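Local coordinates for biofilm-surface layer protein A (Bacillus subtilis, PDB 4BHU) that self-polymerizes into a mechanically robust surface layer that makes Bacillus subtilis biofilms water-repellent and is required for complex colony architecture, at residues Asn59-Thr63 and Thr64-Asn68. The protein carries 1 engineered substitution. Sequence-based numbering, arbitrary orientation.
Sequences NALRT and TQILN
From R62 to I66 the chain makes two overlapping 3-10 turns, which join strand 59-60 to strand 66-67, an outermost strand of the five-stranded antiparallel sheet in the immunoglobulin-like fold of BslA. Two backbone hydrogen bonds close them: Q65 N to R62 O at 2.8 Å, then I66 N to T63 O at 3.1 Å. The Q65 side chain adds a third link, back to the start of the turns. With CG beside its own backbone N (chi1 -67°) and the chain extended beyond it, the amide runs back along the turns, where OE1 accepts the R62 N-H at 3.0 Å. That bond is nearly straight at the hydrogen (170°), although the donor sits above the amide plane instead of on a lone pair.

Packing is tightest on the inward face. There the buried L61 meets I66 at about a right angle, its CB 3.8 Å from I66 CD1, and continues onto V73 of strand 72-76 and the loop residue L89. The outer side is looser: R62 lays only CB and CG against the Q65 amide before its bent chain carries the guanidinium away, and T63 is exposed. T64, by contrast, meets a polar side chain of another protein chain. A water extends the polar network, donating to A60 O and, at 2.7 Å, to Q65 OE1, which thereby accepts a second hydrogen bond.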
loop_
_atom_site.group_PDB
_atom_site.type_symbol
_atom_site.label_atom_id
_atom_site.label_comp_id
_atom_site.label_asym_id
_atom_site.label_seq_id
_atom_site.Cartn_x
_atom_site.Cartn_y
_atom_site.Cartn_z
ATOM N N ASN I 59 29.041 6.403 18.229
ATOM C CA ASN I 59 28.323 7.671 18.362
ATOM C C ASN I 59 28.470 8.231 19.792
ATOM O O ASN I 59 28.362 7.488 20.766
ATOM C CB ASN I 59 26.827 7.486 18.031
ATOM C CG ASN I 59 26.582 6.927 16.611
ATOM O OD1 ASN I 59 25.729 6.064 16.408
ATOM N ND2 ASN I 59 27.319 7.426 15.644
ATOM N N ALA I 60 28.704 9.531 19.926
ATOM C CA ALA I 60 28.816 10.135 21.254
ATOM C C ALA I 60 27.497 9.986 22.018
ATOM O O ALA I 60 26.422 10.096 21.435
ATOM C CB ALA I 60 29.182 11.609 21.135
ATOM N N LEU I 61 27.577 9.741 23.322
ATOM C CA LEU I 61 26.378 9.675 24.126
ATOM C C LEU I 61 25.731 11.045 24.202
ATOM O O LEU I 61 26.413 12.068 24.214
ATOM C CB LEU I 61 26.689 9.187 25.540
ATOM C CG LEU I 61 27.349 7.815 25.638
ATOM C CD1 LEU I 61 27.600 7.494 27.094
ATOM C CD2 LEU I 61 26.486 6.740 24.970
ATOM N N ARG I 62 24.403 11.050 24.281
ATOM C CA ARG I 62 23.643 12.275 24.444
ATOM C C ARG I 62 23.306 12.415 25.916
ATOM O O ARG I 62 23.224 11.422 26.652
ATOM C CB ARG I 62 22.351 12.220 23.620
ATOM C CG ARG I 62 22.538 11.763 22.177
ATOM C CD ARG I 62 22.881 12.924 21.273
ATOM N NE ARG I 62 21.691 13.452 20.604
ATOM C CZ ARG I 62 21.330 13.171 19.351
ATOM N NH1 ARG I 62 22.066 12.364 18.587
ATOM N NH2 ARG I 62 20.222 13.707 18.851
ATOM N N THR I 63 23.095 13.651 26.349
ATOM C CA THR I 63 22.843 13.926 27.754
ATOM C C THR I 63 21.640 13.135 28.290
ATOM O O THR I 63 21.675 12.625 29.409
ATOM C CB THR I 63 22.640 15.447 27.991
ATOM O OG1 THR I 63 23.782 16.164 27.503
ATOM C CG2 THR I 63 22.482 15.742 29.479
ATOM N N THR I 64 20.583 13.016 27.490
ATOM C CA THR I 64 19.375 12.306 27.921
ATOM C C THR I 64 19.624 10.810 28.062
ATOM O O THR I 64 18.812 10.086 28.622
ATOM C CB THR I 64 18.237 12.487 26.914
ATOM O OG1 THR I 64 18.680 12.033 25.629
ATOM C CG2 THR I 64 17.832 13.946 26.826
ATOM N N GLN I 65 20.737 10.342 27.522
ATOM C CA GLN I 65 21.090 8.931 27.613
ATOM C C GLN I 65 21.886 8.583 28.858
ATOM O O GLN I 65 22.122 7.405 29.147
ATOM C CB GLN I 65 21.894 8.511 26.381
ATOM C CG GLN I 65 21.081 8.531 25.103
ATOM C CD GLN I 65 21.910 8.219 23.853
ATOM O OE1 GLN I 65 23.126 8.388 23.839
ATOM N NE2 GLN I 65 21.237 7.777 22.795
ATOM N N ILE I 66 22.304 9.599 29.598
ATOM C CA ILE I 66 23.117 9.379 30.786
ATOM C C ILE I 66 22.358 9.867 32.019
ATOM O O ILE I 66 21.895 11.008 32.054
ATOM C CB ILE I 66 24.447 10.148 30.696
ATOM C CG1 ILE I 66 25.226 9.709 29.460
ATOM C CG2 ILE I 66 25.288 9.897 31.952
ATOM C CD1 ILE I 66 26.356 10.627 29.090
ATOM N N LEU I 67 22.224 9.013 33.024
ATOM C CA LEU I 67 21.608 9.460 34.269
ATOM C C LEU I 67 22.179 8.742 35.495
ATOM O O LEU I 67 23.165 8.013 35.398
ATOM C CB LEU I 67 20.097 9.262 34.190
ATOM C CG LEU I 67 19.695 7.845 33.820
ATOM C CD1 LEU I 67 18.579 7.397 34.753
ATOM C CD2 LEU I 67 19.269 7.763 32.340
ATOM N N ASN I 68 21.552 8.940 36.654
ATOM C CA ASN I 68 22.010 8.264 37.864
ATOM C C ASN I 68 23.470 8.648 38.136
ATOM O O ASN I 68 24.318 7.804 38.442
ATOM C CB ASN I 68 21.855 6.752 37.708
ATOM C CG ASN I 68 22.179 5.997 38.976
ATOM O OD1 ASN I 68 22.155 6.558 40.079
ATOM N ND2 ASN I 68 22.497 4.714 38.827
HETATM O O HOH W 1 24.525 7.894 21.582
#